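Side-chain contacts in histone-lysine N-methyltransferase SETMAR (Homo sapiens, PDB 3BO5), which dimethylates a lysine of histone H3 through its SET domain and, fused to a mariner transposase, takes part in DNA double-strand break repair: residues R116-V119 and V120-G123; F103-N106 and V107-C111; E164-R167 and R168-Q172. The protein carries 2 engineered substitutions. All coordinates share one frame; numbering follows the deposited sequence. Where two conformers were deposited one is given.

Contact 1: residues R116-V119 and V120-G123; sequences RNRV and VQKG
Gln121 folds back on Arg118 because its CG sits between its own backbone N and carbonyl carbon (chi1 71°), while Arg118 runs extended from CG to NE to meet it. The two belong to a loop of the pre-SET domain that includes a 3-10 turn at 120-122, just after the cysteines of the triangular zinc cluster. Arg118 NH1 donates to Gln121 OE1 at 2.9 Å, lying in the carbonyl plane on a lone pair, with the oxygen almost in the guanidinium plane. The amide and guanidinium planes are nearly perpendicular, 88° apart, and the amide carbon Gln121 CD packs 3.3 Å from Arg118 CB. The other end of the amide is held too: Gln121 NE2 binds Cys105 O and Glu104 OE1. Arg118 itself reaches on to the zinc-binding loop, NH1 to Asn106 O and NH2 to Cys111 O. An alanine here would remove the guanidinium and probably leave Gln121 OE1 and those two carbonyls without their donor. Lys122 lays CB and CG beside the Val119 carbonyl and, in the conformer given, NZ reaches Asp113 O. Val119 and Val120 turn instead to Tyr83 and Phe151. Val119 O takes the backbone N of Lys122 at 2.9 Å from above its carbonyl plane and also receives a water at 2.8 Å, which donates its second hydrogen to Gly123 O.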
loop_
_atom_site.group_PDB
_atom_site.type_symbol
_atom_site.label_atom_id
_atom_site.label_comp_id
_atom_site.label_asym_id
_atom_site.label_seq_id
_atom_site.Cartn_x
_atom_site.Cartn_y
_atom_site.Cartn_z
ATOM N N ARG A 116 12.575 10.548 -13.104
ATOM C CA ARG A 116 11.941 9.223 -13.276
ATOM C C ARG A 116 11.909 8.404 -12.011
ATOM O O ARG A 116 11.150 7.419 -11.980
ATOM C CB ARG A 116 12.592 8.390 -14.377
ATOM C CG ARG A 116 12.149 8.975 -15.731
ATOM C CD ARG A 116 13.181 8.693 -16.816
ATOM N NE ARG A 116 13.301 7.293 -17.206
ATOM C CZ ARG A 116 14.065 6.895 -18.226
ATOM N NH1 ARG A 116 14.144 5.615 -18.546
ATOM N NH2 ARG A 116 14.755 7.796 -18.926
ATOM N N ASN A 117 12.683 8.810 -11.006
ATOM C CA ASN A 117 12.667 8.085 -9.737
ATOM C C ASN A 117 11.744 8.743 -8.713
ATOM O O ASN A 117 11.977 8.568 -7.500
ATOM C CB ASN A 117 14.098 7.914 -9.171
ATOM C CG ASN A 117 14.187 6.865 -8.121
ATOM O OD1 ASN A 117 13.655 5.778 -8.303
ATOM N ND2 ASN A 117 14.938 7.154 -7.054
ATOM N N ARG A 118 10.730 9.466 -9.196
ATOM C CA ARG A 118 9.634 10.003 -8.336
ATOM C C ARG A 118 8.364 9.444 -8.921
ATOM O O ARG A 118 7.972 9.842 -10.033
ATOM C CB ARG A 118 9.606 11.544 -8.367
ATOM C CG ARG A 118 10.922 12.163 -7.924
ATOM C CD ARG A 118 10.846 13.627 -8.148
ATOM N NE ARG A 118 12.046 14.386 -7.714
ATOM C CZ ARG A 118 12.298 14.778 -6.486
ATOM N NH1 ARG A 118 11.540 14.388 -5.479
ATOM N NH2 ARG A 118 13.400 15.549 -6.268
ATOM N N VAL A 119 7.758 8.499 -8.218
ATOM C CA VAL A 119 6.551 7.793 -8.728
ATOM C C VAL A 119 5.566 7.673 -7.584
ATOM O O VAL A 119 4.529 8.341 -7.648
ATOM C CB VAL A 119 6.850 6.445 -9.368
ATOM C CG1 VAL A 119 5.599 5.613 -9.590
ATOM C CG2 VAL A 119 7.591 6.678 -10.662
ATOM N N VAL A 120 5.845 6.893 -6.533
ATOM C CA VAL A 120 4.830 6.768 -5.445
ATOM C C VAL A 120 4.454 8.139 -4.896
ATOM O O VAL A 120 3.286 8.470 -4.602
ATOM C CB VAL A 120 5.412 5.900 -4.373
ATOM C CG1 VAL A 120 4.526 5.841 -3.102
ATOM C CG2 VAL A 120 5.646 4.481 -4.958
ATOM N N GLN A 121 5.477 8.985 -4.805
ATOM C CA GLN A 121 5.249 10.329 -4.280
ATOM C C GLN A 121 4.245 11.192 -5.017
ATOM O O GLN A 121 3.718 12.148 -4.405
ATOM C CB GLN A 121 6.604 11.065 -4.166
ATOM C CG GLN A 121 7.225 11.459 -5.441
ATOM C CD GLN A 121 8.655 11.820 -5.205
ATOM O OE1 GLN A 121 9.006 13.000 -5.252
ATOM N NE2 GLN A 121 9.506 10.810 -4.978
ATOM N N LYS A 122 4.058 10.917 -6.319
ATOM C CA LYS A 122 3.144 11.655 -7.180
ATOM C C LYS A 122 1.671 11.385 -6.863
ATOM O O LYS A 122 0.820 12.104 -7.340
ATOM C CB LYS A 122 3.415 11.307 -8.652
ATOM C CG LYS A 122 4.758 11.822 -9.180
ATOM C CD LYS A 122 5.030 13.238 -8.678
ATOM C CE LYS A 122 6.099 13.876 -9.551
ATOM N NZ LYS A 122 6.956 14.888 -8.833
ATOM N N GLY A 123 1.392 10.309 -6.142
ATOM C CA GLY A 123 0.002 10.022 -5.730
ATOM C C GLY A 123 -0.817 9.271 -6.751
ATOM O O GLY A 123 -0.250 8.654 -7.706
HETATM O O HOH W 1 2.015 8.308 -8.961
#

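Contact 2: residues F103-N106 and V107-C111; sequences FECN and VLCRC. With ZN (zinc ion), chain B; ZN (zinc ion), chain C.
A local zinc-ligand contact built round a type I beta turn joins 103-106 to 107-111 in the pre-SET domain, where Cys105, Cys109 and Cys111 supply thiolates to the triangular three-zinc cluster. Cys105 SG is a bridging ligand, 2.4 Å from the zinc ion of chain B and equally far from that of chain C. Cys109 SG binds the first zinc at 2.4 Å, and Cys111 SG binds the second at 2.3 Å; Cys62 and Cys76 finish the one site, Cys69 and Cys115 the other. Between the ligands the turn runs from Asn106 to Cys109, closed by Cys109 N donating to Asn106 O. The side chain of Asn106 reinforces it as an Asx turn: with CG between its backbone N and carbonyl carbon (chi1 70°), OD1 curls over the turn to accept Leu108 N at 2.8 Å and, weakly, Cys109 N. In return Asn106 N points at Cys109 SG, 3.2 Å away, in a nearly straight bond (168°). The backbone N-H and the zinc thus share one sulfur, and such a bond would probably draw off part of the negative charge that thiolates bring to the cluster, while tying the turn to the metal.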
loop_
_atom_site.group_PDB
_atom_site.type_symbol
_atom_site.label_atom_id
_atom_site.label_comp_id
_atom_site.label_asym_id
_atom_site.label_seq_id
_atom_site.Cartn_x
_atom_site.Cartn_y
_atom_site.Cartn_z
ATOM N N PHE A 103 14.437 3.182 -3.059
ATOM C CA PHE A 103 14.399 4.569 -2.598
ATOM C C PHE A 103 13.994 5.447 -3.746
ATOM O O PHE A 103 14.580 5.356 -4.783
ATOM C CB PHE A 103 15.797 4.983 -2.118
ATOM C CG PHE A 103 16.170 4.322 -0.853
ATOM C CD1 PHE A 103 15.957 4.985 0.371
ATOM C CD2 PHE A 103 16.754 3.047 -0.876
ATOM C CE1 PHE A 103 16.299 4.360 1.589
ATOM C CE2 PHE A 103 17.111 2.412 0.355
ATOM C CZ PHE A 103 16.885 3.077 1.539
ATOM N N GLU A 104 12.972 6.254 -3.554
ATOM C CA GLU A 104 12.668 7.360 -4.517
ATOM C C GLU A 104 13.490 8.602 -4.188
ATOM O O GLU A 104 13.888 8.833 -3.028
ATOM C CB GLU A 104 11.164 7.721 -4.491
ATOM C CG GLU A 104 10.361 6.578 -5.056
ATOM C CD GLU A 104 8.941 6.986 -5.493
ATOM O OE1 GLU A 104 8.511 8.167 -5.326
ATOM O OE2 GLU A 104 8.286 6.018 -5.946
ATOM N N CYS A 105 13.668 9.464 -5.212
ATOM C CA CYS A 105 14.192 10.800 -4.921
ATOM C C CYS A 105 13.146 11.514 -4.057
ATOM O O CYS A 105 11.966 11.200 -4.105
ATOM C CB CYS A 105 14.523 11.505 -6.210
ATOM S SG CYS A 105 15.930 10.810 -6.954
ATOM N N ASN A 106 13.642 12.368 -3.142
ATOM C CA ASN A 106 12.806 12.927 -2.114
ATOM C C ASN A 106 12.824 14.440 -2.095
ATOM O O ASN A 106 13.258 15.066 -3.027
ATOM C CB ASN A 106 13.111 12.294 -0.764
ATOM C CG ASN A 106 14.463 12.692 -0.216
ATOM O OD1 ASN A 106 15.018 13.711 -0.589
ATOM N ND2 ASN A 106 14.973 11.909 0.759
ATOM N N VAL A 107 12.292 15.016 -1.015
ATOM C CA VAL A 107 12.139 16.480 -1.022
ATOM C C VAL A 107 13.525 17.181 -1.030
ATOM O O VAL A 107 13.632 18.366 -1.394
ATOM C CB VAL A 107 11.280 16.897 0.187
ATOM C CG1 VAL A 107 12.000 16.633 1.497
ATOM C CG2 VAL A 107 10.783 18.361 0.043
ATOM N N LEU A 108 14.558 16.455 -0.617
ATOM C CA LEU A 108 15.874 17.050 -0.560
ATOM C C LEU A 108 16.730 16.843 -1.790
ATOM O O LEU A 108 17.835 17.488 -1.929
ATOM C CB LEU A 108 16.608 16.554 0.657
ATOM C CG LEU A 108 15.862 16.934 1.941
ATOM C CD1 LEU A 108 16.816 16.424 3.010
ATOM C CD2 LEU A 108 15.561 18.440 2.075
ATOM N N CYS A 109 16.333 15.912 -2.663
ATOM C CA CYS A 109 17.048 15.682 -3.909
ATOM C C CYS A 109 16.858 16.945 -4.775
ATOM O O CYS A 109 15.748 17.410 -4.885
ATOM C CB CYS A 109 16.464 14.418 -4.610
ATOM S SG CYS A 109 16.787 12.924 -3.669
ATOM N N ARG A 110 17.911 17.364 -5.481
ATOM C CA ARG A 110 17.745 18.565 -6.267
ATOM C C ARG A 110 17.376 18.272 -7.687
ATOM O O ARG A 110 17.112 19.219 -8.439
ATOM C CB ARG A 110 18.995 19.401 -6.215
ATOM C CG ARG A 110 19.093 20.063 -4.858
ATOM C CD ARG A 110 20.515 20.144 -4.391
ATOM N NE ARG A 110 21.204 21.101 -5.222
ATOM C CZ ARG A 110 22.486 21.415 -5.100
ATOM N NH1 ARG A 110 23.017 22.306 -5.937
ATOM N NH2 ARG A 110 23.218 20.836 -4.163
ATOM N N CYS A 111 17.261 16.977 -8.037
ATOM C CA CYS A 111 16.648 16.664 -9.327
ATOM C C CYS A 111 15.241 17.245 -9.436
ATOM O O CYS A 111 14.567 17.510 -8.413
ATOM C CB CYS A 111 16.613 15.143 -9.574
ATOM S SG CYS A 111 15.687 14.346 -8.191
HETATM ZN ZN ZN B . 17.517 11.376 -5.315
HETATM ZN ZN ZN C . 16.058 12.183 -8.874
#

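Contact 3: residues E164-R167 and R168-Q172; sequences EVQR and RIHLQ
Glu164 is gripped by two arginines, Arg167 and Arg168, on the short helix 162-169 of the SET domain, and the three make a salt-bridge network. Arg167 takes the Glu164 carboxylate side-on: NE donates to OE1 at 3.0 Å from above the carboxylate plane, and NH2 to OE2 at 2.9 Å on the syn side, tilted out of that plane, in an almost straight bond. Arg168 NE comes to Glu164 OE2 at 2.8 Å on the anti lone pair, backed by a weak bond from NH2, its guanidinium plane turned 78° from the carboxylate. OE2 therefore has two strong donors. Glu164 reaches them with CG anti to its backbone N (chi1 175°) and a bend at chi2. Farther out, Arg168 NH1 bridges to Asp198 and Glu158. The helix backbone is satisfied in the regular way, Arg168 N on Glu164 O, Ile169 N on Val165 O and His170 N on Gln166 O, the last longer at 3.2 Å. That same Gln166 O lies over one face of the His170 imidazole, 3.0 Å above the plane toward the rim. On the buried side, Val165 CG1 meets Ile169 CG2 at 3.8 Å in the conformer given, and Val165 also touches Leu160. With Glu164 between them and two further acids at Arg168, the 4.3 Å approach of Arg167 NH2 to Arg168 NE is probably offset, at least in part, by these acids.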
loop_
_atom_site.group_PDB
_atom_site.type_symbol
_atom_site.label_atom_id
_atom_site.label_comp_id
_atom_site.label_asym_id
_atom_site.label_seq_id
_atom_site.Cartn_x
_atom_site.Cartn_y
_atom_site.Cartn_z
ATOM N N GLU A 164 1.427 -1.447 20.858
ATOM C CA GLU A 164 0.125 -0.899 20.461
ATOM C C GLU A 164 -0.615 -1.838 19.504
ATOM O O GLU A 164 -1.810 -1.978 19.569
ATOM C CB GLU A 164 0.296 0.475 19.861
ATOM C CG GLU A 164 -1.005 1.016 19.325
ATOM C CD GLU A 164 -1.955 1.478 20.429
ATOM O OE1 GLU A 164 -1.560 1.510 21.650
ATOM O OE2 GLU A 164 -3.117 1.760 20.079
ATOM N N VAL A 165 0.148 -2.442 18.600
ATOM C CA VAL A 165 -0.418 -3.483 17.712
ATOM C C VAL A 165 -1.051 -4.622 18.496
ATOM O O VAL A 165 -2.208 -4.983 18.299
ATOM C CB VAL A 165 0.590 -4.009 16.710
ATOM C CG1 VAL A 165 0.011 -5.297 16.003
ATOM C CG2 VAL A 165 0.808 -2.867 15.694
ATOM N N GLN A 166 -0.272 -5.140 19.444
ATOM C CA GLN A 166 -0.808 -6.176 20.314
ATOM C C GLN A 166 -2.068 -5.746 21.028
ATOM O O GLN A 166 -3.017 -6.516 21.148
ATOM C CB GLN A 166 0.199 -6.537 21.386
ATOM C CG GLN A 166 1.369 -7.222 20.826
ATOM C CD GLN A 166 0.992 -8.602 20.304
ATOM O OE1 GLN A 166 1.130 -8.866 19.121
ATOM N NE2 GLN A 166 0.474 -9.473 21.195
ATOM N N ARG A 167 -2.068 -4.536 21.549
ATOM C CA ARG A 167 -3.205 -4.003 22.248
ATOM C C ARG A 167 -4.442 -3.960 21.359
ATOM O O ARG A 167 -5.529 -4.363 21.766
ATOM C CB ARG A 167 -2.805 -2.632 22.785
ATOM C CG ARG A 167 -3.533 -2.187 24.041
ATOM C CD ARG A 167 -3.339 -0.694 24.321
ATOM N NE ARG A 167 -3.778 0.124 23.168
ATOM C CZ ARG A 167 -5.048 0.420 22.908
ATOM N NH1 ARG A 167 -6.039 0.067 23.747
ATOM N NH2 ARG A 167 -5.330 1.083 21.814
ATOM N N ARG A 168 -4.292 -3.471 20.124
ATOM C CA ARG A 168 -5.436 -3.367 19.231
ATOM C C ARG A 168 -5.928 -4.701 18.710
ATOM O O ARG A 168 -7.138 -4.929 18.573
ATOM C CB ARG A 168 -5.048 -2.483 18.026
ATOM C CG ARG A 168 -4.718 -1.079 18.425
ATOM C CD ARG A 168 -4.509 -0.181 17.211
ATOM N NE ARG A 168 -4.290 1.207 17.598
ATOM C CZ ARG A 168 -4.353 2.273 16.795
ATOM N NH1 ARG A 168 -4.624 2.148 15.494
ATOM N NH2 ARG A 168 -4.120 3.491 17.316
ATOM N N ILE A 169 -4.996 -5.578 18.364
ATOM C CA ILE A 169 -5.376 -6.871 17.820
ATOM C C ILE A 169 -6.195 -7.644 18.843
ATOM O O ILE A 169 -7.155 -8.318 18.454
ATOM C CB ILE A 169 -4.180 -7.684 17.273
ATOM C CG1 ILE A 169 -3.240 -8.134 18.396
ATOM C CG2 ILE A 169 -3.427 -6.881 16.193
ATOM C CD1 ILE A 169 -2.106 -9.058 17.940
ATOM N N HIS A 170 -5.850 -7.519 20.119
ATOM C CA HIS A 170 -6.508 -8.382 21.100
ATOM C C HIS A 170 -7.965 -8.006 21.288
ATOM O O HIS A 170 -8.715 -8.758 21.902
ATOM C CB HIS A 170 -5.762 -8.383 22.404
ATOM C CG HIS A 170 -4.424 -9.030 22.315
ATOM N ND1 HIS A 170 -3.386 -8.723 23.175
ATOM C CD2 HIS A 170 -3.953 -9.979 21.475
ATOM C CE1 HIS A 170 -2.327 -9.444 22.852
ATOM N NE2 HIS A 170 -2.647 -10.223 21.829
ATOM N N LEU A 171 -8.361 -6.856 20.744
ATOM C CA LEU A 171 -9.741 -6.371 20.833
ATOM C C LEU A 171 -10.572 -6.699 19.593
ATOM O O LEU A 171 -11.788 -6.481 19.580
ATOM C CB LEU A 171 -9.755 -4.860 21.042
ATOM C CG LEU A 171 -8.775 -4.229 22.016
ATOM C CD1 LEU A 171 -8.765 -2.751 21.712
ATOM C CD2 LEU A 171 -9.153 -4.491 23.480
ATOM N N GLN A 172 -9.928 -7.225 18.552
ATOM C CA GLN A 172 -10.625 -7.565 17.317
ATOM C C GLN A 172 -11.748 -8.584 17.582
ATOM O O GLN A 172 -11.478 -9.718 17.999
ATOM C CB GLN A 172 -9.641 -8.105 16.263
#

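How the contacts relate
Contacts 1 and 2 belong to the pre-SET domain and touch, their centres about 10 Å apart. Besides the Gln121 tie, the backbone N of Val120 binds Glu104 OE2, so the turn at 120-123 is fastened to the loop at 104-105, which follows strand 102-103 and enters the zinc cluster. Contact 3 stands apart on the SET-domain helix, its centre about 33 Å from that of contact 1 and 36 Å from that of contact 2. Four of seven touching residues are buried in contact 1, three of six in contact 2, but two of eight in contact 3. Metal-thiolate bonds dominate contact 2, a guanidinium-to-amide bond and backbone bonds contact 1, and ion pairs the more superficial contact 3.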